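Local coordinates for NAD(+) phosphorylase MbcT (Mycobacterium tuberculosis, PDB 6FKG), which degrades NAD(+) by phosphorolysis, a toxic activity that kills the cell unless the antitoxin MbcA blocks access to its active site, at residues 22-27 / 91-96; 97-102 / 165-170. One frame throughout, in Å; residues are numbered along the deposited sequence.

Contact 1 (22-27 / 91-96); sequences SETCYR and LHTIDV
Leu91 reaches the partner strand with one branch: CG lies anti to the backbone N (chi1 175°), which brings CD1 alongside Tyr26 CB at 4.1 Å and close to the Arg27 carbonyl. At His92 the ladder of backbone bonds begins, His92 N to Arg27 O at 2.8 Å nearly along the C=O axis, with Arg27 N returning to His92 O in the carbonyl plane. The extended Arg27 chain leads away to Ala35 and Ser37; alone of these residues within reach of the antitoxin, Arg27 also bonds Glu111 O of the MbcA chain through NH2. The imidazole of His92 is gripped at both nitrogens, ND1 by Ser172 and NE2 by Thr29, which should fix its rotation. Thr93 sits opposite Tyr26 in a non-hydrogen-bonded pair; the two side chains run side by side, Thr93 OG1 approaching Tyr26 CE2 to 3.5 Å, while Thr93 CG2 meets Thr24 CG2 at 3.6 Å. Ile94 and Cys25 form the next hydrogen-bonded pair. Ile94 N to Cys25 O (2.8 Å) is straight at the hydrogen, 179°, yet both donors of this pair stand above the carbonyl planes they address. On the Tyr26 side of the sheet, Asp95 OD1 accepts from Thr24 OG1 at 2.8 Å, met from above the carboxylate plane, and OD2 forms a salt bridge with Arg170, so both oxygens are engaged. Val96 closes the ladder with Glu23, and its CG2 packs on Cys25 SG at 4.0 Å, on the face shared with Ile94 and Arg27. Alternating hydrogen-bonded and non-hydrogen-bonded pairs, with segment axes 154° apart, define a twisted antiparallel ladder between strands 19-30 and 89-103 in the mixed sheet of the RES domain.

Contact 2 (97-102 / 165-170); sequences TDLAVL and GQLQLR
Two hydrogen bonds link Thr97 and Gln166, using both backbone polar atoms of the threonine. Thr97 N donates to Gln166 O at 2.8 Å, in the carbonyl plane and on a lone pair. The return bond comes from a side chain: Gln166 NE2 reaches Thr97 O at 3.1 Å and 166°, with the acceptor only 2° out of the amide plane. Gln166 gets there because CG is anti to its carbonyl carbon and the chain runs on extended, passing alongside the Thr97 carbonyl so that CG lies 3.5 Å from Thr97 O. The far oxygen of the amide, OE1, is held by Gln141 NE2 and by Arg163 N, and bonds at both NE2 and OE1 should hold the amide in this orientation. A water bridges Thr97 OG1, 2.6 Å away, and the carbonyl oxygen of Gly165, to which it donates. Gly165 has a positive phi (81°), which favours glycine, and Gln168 NE2 would crowd a CB at this position.

Further along, the chain turns a corner at Asp98, where Asp98 and Leu99 both face Trp21 in a G1 beta bulge. Past the corner Leu99 still meets the other segment by one methyl: the Leu99 and Leu167 side chains cross obliquely, CD1 to CD1 at 4.1 Å, and Leu99 CD1 lies 3.9 Å from Gln166 NE2. Both leucines also pack on Val155 of strand 150-156, which extends this small apolar patch into the sheet. Gln166 supplies an acceptor from its main chain and a donor from its side chain just ahead of strand 167-174; the two bonds resemble those of a strand pair, with the side-chain amide taking the place of a backbone N-H, and the buried amide has hydrogen-bonding partners at both its nitrogen and its oxygen.

Overall arrangement
Strand 89-103 is common to both contacts, pairing with strand 19-30 in contact 1 and meeting the start of strand 167-174 in contact 2; it has both as neighbours in one mixed sheet. The contacts differ little in depth: six of twelve touching residues are buried in contact 1, about 11 Å from the chain centre to its own centre, against three of six and about 13 Å in contact 2. Contact 1 buries 557 Å² through a regular backbone ladder; contact 2, at the corner of the shared strand, buries 247 Å² and combines one main-chain bond with a glutamine amide and a bridging water. The Asp95-Arg170 salt bridge joins them. No other protein chain touches contact 2.

Contact 1 (22-27 / 91-96)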
ATOM      1  N   SER B  22      28.638 -26.972  35.410  1.00 42.43           N
ATOM      2  CA  SER B  22      29.748 -26.108  35.781  1.00 43.86           C
ATOM      3  C   SER B  22      30.960 -26.408  34.921  1.00 49.05           C
ATOM      4  O   SER B  22      31.332 -27.568  34.729  1.00 47.07           O
ATOM      5  CB  SER B  22      30.097 -26.278  37.259  1.00 43.68           C
ATOM      6  OG  SER B  22      28.929 -26.168  38.053  1.00 48.57           O
ATOM      7  N   GLU B  23      31.581 -25.359  34.406  1.00 49.14           N
ATOM      8  CA  GLU B  23      32.771 -25.525  33.594  1.00 47.91           C
ATOM      9  C   GLU B  23      33.496 -24.197  33.450  1.00 50.48           C
ATOM     10  O   GLU B  23      32.886 -23.134  33.589  1.00 42.71           O
ATOM     11  CB  GLU B  23      32.400 -26.081  32.215  1.00 45.20           C
ATOM     12  CG  GLU B  23      33.553 -26.292  31.249  1.00 47.41           C
ATOM     13  CD  GLU B  23      34.527 -27.363  31.705  1.00 60.18           C
ATOM     14  OE1 GLU B  23      35.335 -27.103  32.628  1.00 57.02           O
ATOM     15  OE2 GLU B  23      34.483 -28.471  31.128  1.00 71.81           O
ATOM     16  N   THR B  24      34.799 -24.269  33.197  1.00 42.86           N
ATOM     17  CA  THR B  24      35.561 -23.117  32.760  1.00 39.06           C
ATOM     18  C   THR B  24      35.358 -22.959  31.255  1.00 44.34           C
ATOM     19  O   THR B  24      35.672 -23.870  30.481  1.00 39.41           O
ATOM     20  CB  THR B  24      37.050 -23.273  33.079  1.00 41.57           C
ATOM     21  OG1 THR B  24      37.226 -23.367  34.501  1.00 44.64           O
ATOM     22  CG2 THR B  24      37.816 -22.080  32.556  1.00 41.72           C
ATOM     23  N   CYS B  25      34.812 -21.815  30.844  1.00 34.61           N
ATOM     24  CA  CYS B  25      34.438 -21.608  29.450  1.00 30.74           C
ATOM     25  C   CYS B  25      35.165 -20.421  28.842  1.00 33.93           C
ATOM     26  O   CYS B  25      35.840 -19.663  29.534  1.00 33.94           O
ATOM     27  CB  CYS B  25      32.929 -21.397  29.311  1.00 36.57           C
ATOM     28  SG  CYS B  25      31.943 -22.850  29.758  1.00 37.78           S
ATOM     29  N   TYR B  26      34.987 -20.261  27.538  1.00 29.83           N
ATOM     30  CA  TYR B  26      35.752 -19.289  26.782  1.00 29.45           C
ATOM     31  C   TYR B  26      34.865 -18.564  25.803  1.00 31.21           C
ATOM     32  O   TYR B  26      33.995 -19.152  25.153  1.00 33.28           O
ATOM     33  CB  TYR B  26      36.911 -19.984  26.040  1.00 34.53           C
ATOM     34  CG  TYR B  26      37.858 -20.664  26.988  1.00 34.44           C
ATOM     35  CD1 TYR B  26      37.617 -21.962  27.435  1.00 33.51           C
ATOM     36  CD2 TYR B  26      38.970 -19.994  27.476  1.00 34.08           C
ATOM     37  CE1 TYR B  26      38.472 -22.576  28.330  1.00 38.33           C
ATOM     38  CE2 TYR B  26      39.826 -20.598  28.362  1.00 38.06           C
ATOM     39  CZ  TYR B  26      39.576 -21.886  28.781  1.00 44.06           C
ATOM     40  OH  TYR B  26      40.438 -22.478  29.662  1.00 43.15           O
ATOM     41  N   ARG B  27      35.101 -17.267  25.708  1.00 31.51           N
ATOM     42  CA  ARG B  27      34.374 -16.421  24.800  1.00 32.91           C
ATOM     43  C   ARG B  27      35.354 -15.444  24.156  1.00 30.33           C
ATOM     44  O   ARG B  27      36.272 -15.002  24.824  1.00 31.21           O
ATOM     45  CB  ARG B  27      33.292 -15.656  25.564  1.00 41.11           C
ATOM     46  CG  ARG B  27      32.501 -14.767  24.686  1.00 38.90           C
ATOM     47  CD  ARG B  27      31.721 -13.730  25.469  1.00 30.79           C
ATOM     48  NE  ARG B  27      30.890 -13.020  24.517  1.00 29.47           N
ATOM     49  CZ  ARG B  27      30.111 -12.000  24.828  1.00 34.55           C
ATOM     50  NH1 ARG B  27      30.055 -11.576  26.089  1.00 36.18           N
ATOM     51  NH2 ARG B  27      29.385 -11.417  23.881  1.00 33.45           N
ATOM     52  N   LEU B  91      40.334 -12.743  24.337  1.00 29.58           N
ATOM     53  CA  LEU B  91      39.836 -14.043  24.731  1.00 28.24           C
ATOM     54  C   LEU B  91      39.571 -14.031  26.228  1.00 31.10           C
ATOM     55  O   LEU B  91      40.481 -13.814  27.033  1.00 32.97           O
ATOM     56  CB  LEU B  91      40.850 -15.150  24.379  1.00 28.83           C
ATOM     57  CG  LEU B  91      40.464 -16.552  24.854  1.00 31.23           C
ATOM     58  CD1 LEU B  91      39.184 -17.047  24.191  1.00 32.40           C
ATOM     59  CD2 LEU B  91      41.612 -17.503  24.577  1.00 37.13           C
ATOM     60  N   HIS B  92      38.317 -14.274  26.580  1.00 31.57           N
ATOM     61  CA  HIS B  92      37.860 -14.249  27.962  1.00 37.02           C
ATOM     62  C   HIS B  92      37.661 -15.631  28.524  1.00 31.43           C
ATOM     63  O   HIS B  92      36.972 -16.456  27.935  1.00 32.88           O
ATOM     64  CB  HIS B  92      36.544 -13.488  28.061  1.00 29.74           C
ATOM     65  CG  HIS B  92      36.572 -12.174  27.367  1.00 29.78           C
ATOM     66  ND1 HIS B  92      37.320 -11.110  27.828  1.00 29.56           N
ATOM     67  CD2 HIS B  92      35.959 -11.749  26.236  1.00 30.48           C
ATOM     68  CE1 HIS B  92      37.154 -10.082  27.012  1.00 33.25           C
ATOM     69  NE2 HIS B  92      36.335 -10.445  26.038  1.00 30.63           N
ATOM     70  N   THR B  93      38.261 -15.865  29.676  1.00 30.57           N
ATOM     71  CA  THR B  93      38.077 -17.094  30.416  1.00 33.14           C
ATOM     72  C   THR B  93      37.006 -16.832  31.458  1.00 34.54           C
ATOM     73  O   THR B  93      37.182 -15.965  32.308  1.00 33.45           O
ATOM     74  CB  THR B  93      39.370 -17.529  31.095  1.00 33.43           C
ATOM     75  OG1 THR B  93      40.397 -17.675  30.108  1.00 36.22           O
ATOM     76  CG2 THR B  93      39.176 -18.843  31.830  1.00 38.79           C
ATOM     77  N   ILE B  94      35.902 -17.562  31.375  1.00 31.79           N
ATOM     78  CA  ILE B  94      34.736 -17.304  32.216  1.00 33.60           C
ATOM     79  C   ILE B  94      34.297 -18.591  32.888  1.00 35.91           C
ATOM     80  O   ILE B  94      33.899 -19.547  32.222  1.00 36.14           O
ATOM     81  CB  ILE B  94      33.570 -16.713  31.400  1.00 35.56           C
ATOM     82  CG1 ILE B  94      33.983 -15.363  30.790  1.00 32.24           C
ATOM     83  CG2 ILE B  94      32.312 -16.570  32.278  1.00 35.08           C
ATOM     84  CD1 ILE B  94      33.074 -14.863  29.661  1.00 30.88           C
ATOM     85  N   ASP B  95      34.402 -18.615  34.212  1.00 41.98           N
ATOM     86  CA  ASP B  95      33.942 -19.752  34.997  1.00 46.42           C
ATOM     87  C   ASP B  95      32.418 -19.744  35.116  1.00 45.33           C
ATOM     88  O   ASP B  95      31.812 -18.739  35.512  1.00 42.97           O
ATOM     89  CB  ASP B  95      34.574 -19.747  36.393  1.00 44.27           C
ATOM     90  CG  ASP B  95      36.008 -20.236  36.396  1.00 52.48           C
ATOM     91  OD1 ASP B  95      36.426 -20.887  35.418  1.00 48.04           O
ATOM     92  OD2 ASP B  95      36.714 -19.991  37.396  1.00 61.71           O
ATOM     93  N   VAL B  96      31.807 -20.872  34.773  1.00 39.82           N
ATOM     94  CA  VAL B  96      30.355 -21.034  34.864  1.00 41.31           C
ATOM     95  C   VAL B  96      30.037 -22.019  35.990  1.00 41.71           C
ATOM     96  O   VAL B  96      30.602 -23.114  36.033  1.00 48.83           O
ATOM     97  CB  VAL B  96      29.760 -21.540  33.532  1.00 40.62           C
ATOM     98  CG1 VAL B  96      28.258 -21.767  33.656  1.00 32.59           C
ATOM     99  CG2 VAL B  96      30.085 -20.568  32.405  1.00 34.44           C
TER

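Contact 2 (97-102 / 165-170)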
ATOM      1  N   THR B  97      29.139 -21.634  36.894  1.00 42.45           N
ATOM      2  CA  THR B  97      28.834 -22.454  38.065  1.00 41.24           C
ATOM      3  C   THR B  97      27.349 -22.752  38.201  1.00 43.96           C
ATOM      4  O   THR B  97      26.524 -21.841  38.273  1.00 43.91           O
ATOM      5  CB  THR B  97      29.320 -21.775  39.364  1.00 46.47           C
ATOM      6  OG1 THR B  97      30.718 -21.488  39.249  1.00 49.41           O
ATOM      7  CG2 THR B  97      29.080 -22.683  40.582  1.00 46.43           C
ATOM      8  N   ASP B  98      27.033 -24.045  38.233  1.00 46.39           N
ATOM      9  CA  ASP B  98      25.678 -24.553  38.436  1.00 49.59           C
ATOM     10  C   ASP B  98      24.613 -23.904  37.545  1.00 49.43           C
ATOM     11  O   ASP B  98      23.505 -23.634  38.002  1.00 46.87           O
ATOM     12  CB  ASP B  98      25.290 -24.397  39.906  1.00 53.59           C
ATOM     13  CG  ASP B  98      26.186 -25.202  40.827  1.00 58.99           C
ATOM     14  OD1 ASP B  98      26.589 -26.320  40.437  1.00 53.59           O
ATOM     15  OD2 ASP B  98      26.489 -24.720  41.936  1.00 63.27           O
ATOM     16  N   LEU B  99      24.942 -23.677  36.277  1.00 43.20           N
ATOM     17  CA  LEU B  99      23.989 -23.086  35.341  1.00 39.72           C
ATOM     18  C   LEU B  99      22.941 -24.124  34.962  1.00 41.14           C
ATOM     19  O   LEU B  99      23.277 -25.239  34.555  1.00 39.38           O
ATOM     20  CB  LEU B  99      24.702 -22.561  34.088  1.00 35.36           C
ATOM     21  CG  LEU B  99      24.013 -21.445  33.300  1.00 35.85           C
ATOM     22  CD1 LEU B  99      23.991 -20.169  34.116  1.00 36.47           C
ATOM     23  CD2 LEU B  99      24.680 -21.210  31.945  1.00 35.05           C
ATOM     24  N   ALA B 100      21.670 -23.763  35.123  1.00 39.69           N
ATOM     25  CA  ALA B 100      20.562 -24.662  34.809  1.00 46.04           C
ATOM     26  C   ALA B 100      20.297 -24.621  33.319  1.00 42.09           C
ATOM     27  O   ALA B 100      19.674 -23.689  32.818  1.00 40.71           O
ATOM     28  CB  ALA B 100      19.297 -24.275  35.598  1.00 43.71           C
ATOM     29  N   VAL B 101      20.778 -25.632  32.602  1.00 37.59           N
ATOM     30  CA  VAL B 101      20.763 -25.576  31.151  1.00 36.88           C
ATOM     31  C   VAL B 101      20.017 -26.744  30.518  1.00 39.02           C
ATOM     32  O   VAL B 101      20.012 -27.857  31.046  1.00 40.05           O
ATOM     33  CB  VAL B 101      22.202 -25.546  30.585  1.00 39.69           C
ATOM     34  CG1 VAL B 101      22.944 -24.326  31.098  1.00 37.09           C
ATOM     35  CG2 VAL B 101      22.947 -26.826  30.969  1.00 40.52           C
ATOM     36  N   LEU B 102      19.367 -26.471  29.392  1.00 34.25           N
ATOM     37  CA  LEU B 102      18.844 -27.525  28.538  1.00 36.67           C
ATOM     38  C   LEU B 102      20.017 -28.270  27.897  1.00 39.87           C
ATOM     39  O   LEU B 102      20.809 -27.670  27.171  1.00 36.15           O
ATOM     40  CB  LEU B 102      17.931 -26.940  27.460  1.00 32.94           C
ATOM     41  CG  LEU B 102      17.303 -27.957  26.500  1.00 35.41           C
ATOM     42  CD1 LEU B 102      16.322 -28.880  27.221  1.00 33.59           C
ATOM     43  CD2 LEU B 102      16.609 -27.200  25.375  1.00 35.48           C
ATOM     44  N   GLY B 165      27.648 -14.582  40.745  1.00 65.04           N
ATOM     45  CA  GLY B 165      28.816 -15.425  40.587  1.00 61.28           C
ATOM     46  C   GLY B 165      28.628 -16.720  39.817  1.00 52.36           C
ATOM     47  O   GLY B 165      29.526 -17.560  39.821  1.00 52.02           O
ATOM     48  N   GLN B 166      27.475 -16.892  39.173  1.00 49.98           N
ATOM     49  CA  GLN B 166      27.250 -18.052  38.308  1.00 48.38           C
ATOM     50  C   GLN B 166      28.117 -17.937  37.062  1.00 47.29           C
ATOM     51  O   GLN B 166      28.588 -18.938  36.520  1.00 45.29           O
ATOM     52  CB  GLN B 166      25.777 -18.180  37.918  1.00 46.04           C
ATOM     53  CG  GLN B 166      24.911 -18.817  38.992  1.00 56.03           C
ATOM     54  CD  GLN B 166      23.618 -19.381  38.432  1.00 58.18           C
ATOM     55  OE1 GLN B 166      22.603 -18.689  38.383  1.00 59.42           O
ATOM     56  NE2 GLN B 166      23.651 -20.641  38.005  1.00 55.20           N
ATOM     57  N   LEU B 167      28.311 -16.709  36.607  1.00 41.94           N
ATOM     58  CA  LEU B 167      29.298 -16.430  35.578  1.00 40.86           C
ATOM     59  C   LEU B 167      30.350 -15.506  36.181  1.00 46.37           C
ATOM     60  O   LEU B 167      30.020 -14.451  36.704  1.00 43.40           O
ATOM     61  CB  LEU B 167      28.658 -15.786  34.348  1.00 44.19           C
ATOM     62  CG  LEU B 167      28.234 -16.657  33.172  1.00 51.60           C
ATOM     63  CD1 LEU B 167      27.254 -17.724  33.611  1.00 51.28           C
ATOM     64  CD2 LEU B 167      27.610 -15.767  32.115  1.00 51.44           C
ATOM     65  N   GLN B 168      31.612 -15.910  36.124  1.00 47.50           N
ATOM     66  CA  GLN B 168      32.682 -15.105  36.697  1.00 41.51           C
ATOM     67  C   GLN B 168      33.843 -14.977  35.736  1.00 42.10           C
ATOM     68  O   GLN B 168      34.456 -15.980  35.359  1.00 43.32           O
ATOM     69  CB  GLN B 168      33.166 -15.709  38.016  1.00 45.51           C
ATOM     70  CG  GLN B 168      32.143 -15.632  39.142  1.00 65.46           C
ATOM     71  CD  GLN B 168      32.584 -16.385  40.384  1.00 76.99           C
ATOM     72  OE1 GLN B 168      32.965 -17.555  40.314  1.00 85.24           O
ATOM     73  NE2 GLN B 168      32.541 -15.713  41.527  1.00 71.35           N
ATOM     74  N   LEU B 169      34.136 -13.742  35.334  1.00 40.03           N
ATOM     75  CA  LEU B 169      35.269 -13.474  34.451  1.00 43.10           C
ATOM     76  C   LEU B 169      36.565 -13.706  35.218  1.00 44.70           C
ATOM     77  O   LEU B 169      36.785 -13.083  36.251  1.00 48.34           O
ATOM     78  CB  LEU B 169      35.222 -12.041  33.923  1.00 41.79           C
ATOM     79  CG  LEU B 169      36.372 -11.642  33.006  1.00 41.81           C
ATOM     80  CD1 LEU B 169      36.337 -12.480  31.726  1.00 32.51           C
ATOM     81  CD2 LEU B 169      36.328 -10.147  32.694  1.00 42.41           C
ATOM     82  N   ARG B 170      37.406 -14.609  34.719  1.00 35.89           N
ATOM     83  CA  ARG B 170      38.653 -14.962  35.399  1.00 41.51           C
ATOM     84  C   ARG B 170      39.839 -14.257  34.774  1.00 44.38           C
ATOM     85  O   ARG B 170      40.772 -13.879  35.460  1.00 46.48           O
ATOM     86  CB  ARG B 170      38.896 -16.475  35.359  1.00 42.28           C
ATOM     87  CG  ARG B 170      37.948 -17.292  36.212  1.00 46.40           C
ATOM     88  CD  ARG B 170      37.677 -16.607  37.547  1.00 53.00           C
ATOM     89  NE  ARG B 170      37.352 -17.574  38.589  1.00 64.30           N
ATOM     90  CZ  ARG B 170      36.605 -17.304  39.657  1.00 81.06           C
ATOM     91  NH1 ARG B 170      36.089 -16.092  39.829  1.00 83.03           N
ATOM     92  NH2 ARG B 170      36.367 -18.252  40.552  1.00 84.37           N
TER
HETATM   93  O   HOH W   1      31.219 -19.143  38.244  1.00 48.31           O